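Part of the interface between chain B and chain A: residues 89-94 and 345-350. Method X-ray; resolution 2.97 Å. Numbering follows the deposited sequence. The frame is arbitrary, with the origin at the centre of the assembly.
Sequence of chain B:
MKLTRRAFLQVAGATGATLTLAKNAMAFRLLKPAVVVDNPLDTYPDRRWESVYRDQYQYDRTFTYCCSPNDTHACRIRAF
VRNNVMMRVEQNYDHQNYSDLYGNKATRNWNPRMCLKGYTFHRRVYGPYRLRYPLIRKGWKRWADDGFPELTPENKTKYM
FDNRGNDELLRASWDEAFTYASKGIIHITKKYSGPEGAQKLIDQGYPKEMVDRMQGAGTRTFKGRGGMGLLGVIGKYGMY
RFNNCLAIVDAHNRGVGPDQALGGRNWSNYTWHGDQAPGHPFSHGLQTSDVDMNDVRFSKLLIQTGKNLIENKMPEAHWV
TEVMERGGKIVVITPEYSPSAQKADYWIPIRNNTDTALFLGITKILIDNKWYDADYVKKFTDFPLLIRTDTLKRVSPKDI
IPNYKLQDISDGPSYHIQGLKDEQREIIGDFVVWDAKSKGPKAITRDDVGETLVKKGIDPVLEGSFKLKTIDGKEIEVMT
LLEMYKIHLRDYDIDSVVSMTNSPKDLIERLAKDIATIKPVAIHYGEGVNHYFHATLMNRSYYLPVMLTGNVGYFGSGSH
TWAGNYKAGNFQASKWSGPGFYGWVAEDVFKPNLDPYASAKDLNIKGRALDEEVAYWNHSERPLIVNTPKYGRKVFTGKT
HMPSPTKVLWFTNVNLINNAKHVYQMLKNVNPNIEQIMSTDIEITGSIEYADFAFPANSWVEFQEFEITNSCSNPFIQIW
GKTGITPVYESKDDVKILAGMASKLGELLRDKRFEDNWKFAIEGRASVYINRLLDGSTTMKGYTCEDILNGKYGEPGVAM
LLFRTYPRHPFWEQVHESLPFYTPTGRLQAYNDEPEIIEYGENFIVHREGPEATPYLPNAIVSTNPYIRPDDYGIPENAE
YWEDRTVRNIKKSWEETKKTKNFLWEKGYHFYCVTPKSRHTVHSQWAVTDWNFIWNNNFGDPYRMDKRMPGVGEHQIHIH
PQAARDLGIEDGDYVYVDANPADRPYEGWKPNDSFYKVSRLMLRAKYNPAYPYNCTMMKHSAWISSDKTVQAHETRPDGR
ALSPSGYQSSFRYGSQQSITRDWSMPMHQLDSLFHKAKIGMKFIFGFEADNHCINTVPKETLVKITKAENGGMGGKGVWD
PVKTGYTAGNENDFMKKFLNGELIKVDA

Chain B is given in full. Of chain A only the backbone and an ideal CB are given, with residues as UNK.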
# COMPACT_ATOMS: atom_id res chain seq x y z
N VAL B 89 -5.92 -4.89 14.28
CA VAL B 89 -6.61 -3.58 14.21
C VAL B 89 -7.82 -3.71 13.31
O VAL B 89 -7.93 -4.70 12.62
CB VAL B 89 -5.64 -2.55 13.65
CG1 VAL B 89 -5.79 -2.43 12.17
CG2 VAL B 89 -5.79 -1.20 14.29
N GLU B 90 -8.76 -2.80 13.42
CA GLU B 90 -9.90 -2.82 12.48
C GLU B 90 -10.46 -1.42 12.37
O GLU B 90 -10.15 -0.59 13.19
CB GLU B 90 -11.02 -3.73 12.96
CG GLU B 90 -12.03 -4.02 11.87
CD GLU B 90 -12.98 -5.16 12.10
OE1 GLU B 90 -14.10 -5.04 11.69
OE2 GLU B 90 -12.58 -6.14 12.67
N GLN B 91 -11.21 -1.17 11.31
CA GLN B 91 -11.84 0.13 11.19
C GLN B 91 -12.83 0.35 12.32
O GLN B 91 -13.39 -0.60 12.88
CB GLN B 91 -12.56 0.27 9.85
CG GLN B 91 -11.66 0.32 8.64
CD GLN B 91 -11.31 -1.05 8.12
OE1 GLN B 91 -11.66 -2.06 8.72
NE2 GLN B 91 -10.63 -1.10 6.98
N ASN B 92 -13.03 1.61 12.68
CA ASN B 92 -13.93 1.92 13.77
C ASN B 92 -15.39 1.94 13.34
O ASN B 92 -16.27 1.72 14.18
CB ASN B 92 -13.56 3.27 14.39
CG ASN B 92 -13.90 3.36 15.86
OD1 ASN B 92 -14.28 2.36 16.48
ND2 ASN B 92 -13.78 4.55 16.43
N TYR B 93 -15.66 2.15 12.05
CA TYR B 93 -17.02 2.30 11.53
C TYR B 93 -17.76 3.35 12.35
O TYR B 93 -18.78 3.10 13.00
CB TYR B 93 -17.76 0.96 11.53
CG TYR B 93 -17.37 0.05 10.37
CD1 TYR B 93 -18.07 0.08 9.17
CD2 TYR B 93 -16.30 -0.83 10.49
CE1 TYR B 93 -17.72 -0.74 8.12
CE2 TYR B 93 -15.94 -1.65 9.43
CZ TYR B 93 -16.65 -1.61 8.26
OH TYR B 93 -16.30 -2.42 7.20
N ASP B 94 -17.20 4.56 12.33
CA ASP B 94 -17.61 5.64 13.22
C ASP B 94 -17.99 6.94 12.53
O ASP B 94 -18.35 7.90 13.22
CB ASP B 94 -16.46 5.94 14.20
CG ASP B 94 -15.16 6.22 13.47
OD1 ASP B 94 -15.10 6.00 12.24
OD2 ASP B 94 -14.19 6.66 14.13
N UNK A 345 -23.07 -1.31 0.54
CA UNK A 345 -21.83 -2.05 0.74
C UNK A 345 -20.94 -1.34 1.76
O UNK A 345 -20.71 -0.13 1.67
CB UNK A 345 -21.09 -2.22 -0.59
N UNK A 346 -20.45 -2.11 2.73
CA UNK A 346 -19.47 -1.64 3.71
C UNK A 346 -19.95 -0.40 4.46
O UNK A 346 -19.18 0.53 4.71
CB UNK A 346 -18.14 -1.34 3.02
N UNK A 347 -21.23 -0.38 4.82
CA UNK A 347 -21.75 0.65 5.69
C UNK A 347 -21.77 0.23 7.15
O UNK A 347 -21.75 1.09 8.04
CB UNK A 347 -23.16 1.04 5.24
N UNK A 348 -21.80 -1.07 7.42
CA UNK A 348 -21.72 -1.61 8.77
C UNK A 348 -20.92 -2.91 8.73
O UNK A 348 -20.71 -3.49 7.66
CB UNK A 348 -23.11 -1.84 9.36
N UNK A 349 -20.50 -3.36 9.90
CA UNK A 349 -19.83 -4.65 10.01
C UNK A 349 -20.79 -5.78 10.34
O UNK A 349 -20.40 -6.95 10.24
CB UNK A 349 -18.73 -4.58 11.08
N UNK A 350 -22.02 -5.47 10.73
CA UNK A 350 -23.00 -6.51 11.04
C UNK A 350 -23.63 -7.02 9.75
O UNK A 350 -23.93 -6.24 8.84
CB UNK A 350 -24.08 -5.98 11.99

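Chain B offers this stretch one large feature, the ring of Tyr93(B), with the carboxylate of Glu90(B) to one side of it. A designer would ask which positions of chain A can reach either.

Position 345 has nothing of Glu90(B), Tyr93(B) or their neighbours within 5.5 Å of its ideal CB. The contact sets no rule here, and many residues would do. The deposited residue is Phe345(A), whose ring makes no contact with the chain B stretch.

Position 346 is more informative. Its phi/psi of 56/41 is left-handed, a region where glycine, asparagine and aspartate are most at ease. The CA-to-CB bond points sideways, but the ideal CB lies 4.7 Å from Tyr93(B) OH. A phenol oxygen can give or accept a hydrogen bond, so a polar chain able to bend back would suit: asparagine, glutamine, lysine or arginine. The residue is Arg346(A), whose long side chain reaches the hydroxyl although its CA-to-CB bond points sideways. Its chi1 and chi2 are both m and chi3 is p, a folded path that brings NE to 2.8 Å from Tyr93(B) OH, in a hydrogen bond donated by NE at an angle of 154°. The hydroxyl lies at the edge of the guanidinium, near its plane, the side on which the N-H bonds lie.

At 347 the CA-to-CB bond points away, and the backbone does the work: the carbonyl oxygen lies at the edge of the Tyr93(B) ring, 4.0 Å from CD1. Side-chain choice is therefore loose as far as this contact goes. It is Met347(A).

Position 348 also points away, its ideal CB 5.4 Å from Tyr93(B) CD1, while its main chain passes close to the ring, with C 3.9 Å from Tyr93(B) CE1. The extended backbone, -144/165, favours beta-branched residues. Thr348(A) fits that preference, and its OG1 accepts a weak hydrogen bond from the backbone N of 350, at 3.3 Å.

Position 349 points toward chain B. Its backbone N sits over one face of the Tyr93(B) ring, and its ideal CB is 4.4 Å from Tyr93(B) CE2 and 4.7 Å from Glu90(B) OE1. Something with aliphatic length to cover the ring and a donor for the carboxylate is invited: glutamine, lysine, arginine, perhaps methionine for packing alone. Gln349(A), chi1 p and chi2 t, has 70 Å² covered by the chain B stretch, the most of any residue in this segment; its amide is probably turned over in the model.

Position 350 is out of reach, so the contact leaves it free; it is Thr350(A).

Chain A, residues 345-350: FRMTQT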
# COMPACT_ATOMS: atom_id res chain seq x y z
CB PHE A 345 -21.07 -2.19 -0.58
CG PHE A 345 -21.68 -3.18 -1.54
CD1 PHE A 345 -22.94 -3.71 -1.33
CD2 PHE A 345 -20.97 -3.59 -2.66
CE1 PHE A 345 -23.49 -4.62 -2.21
CE2 PHE A 345 -21.51 -4.50 -3.55
CZ PHE A 345 -22.77 -5.01 -3.33
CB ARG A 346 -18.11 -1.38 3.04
CG ARG A 346 -17.40 -2.64 2.57
CD ARG A 346 -16.54 -3.25 3.67
NE ARG A 346 -17.31 -3.65 4.84
CZ ARG A 346 -18.12 -4.71 4.89
NH1 ARG A 346 -18.77 -4.99 6.01
NH2 ARG A 346 -18.27 -5.49 3.82
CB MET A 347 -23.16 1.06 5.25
CG MET A 347 -23.21 1.68 3.87
SD MET A 347 -22.17 3.15 3.75
CE MET A 347 -21.96 3.31 1.98
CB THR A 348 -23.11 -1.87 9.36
OG1 THR A 348 -22.98 -2.31 10.72
CG2 THR A 348 -23.85 -2.93 8.56
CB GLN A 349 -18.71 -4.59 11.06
CG GLN A 349 -19.01 -3.75 12.28
CD GLN A 349 -17.76 -3.31 13.00
OE1 GLN A 349 -16.65 -3.66 12.61
NE2 GLN A 349 -17.93 -2.53 14.06
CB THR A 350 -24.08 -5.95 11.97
OG1 THR A 350 -23.47 -5.41 13.15
CG2 THR A 350 -25.07 -7.04 12.36
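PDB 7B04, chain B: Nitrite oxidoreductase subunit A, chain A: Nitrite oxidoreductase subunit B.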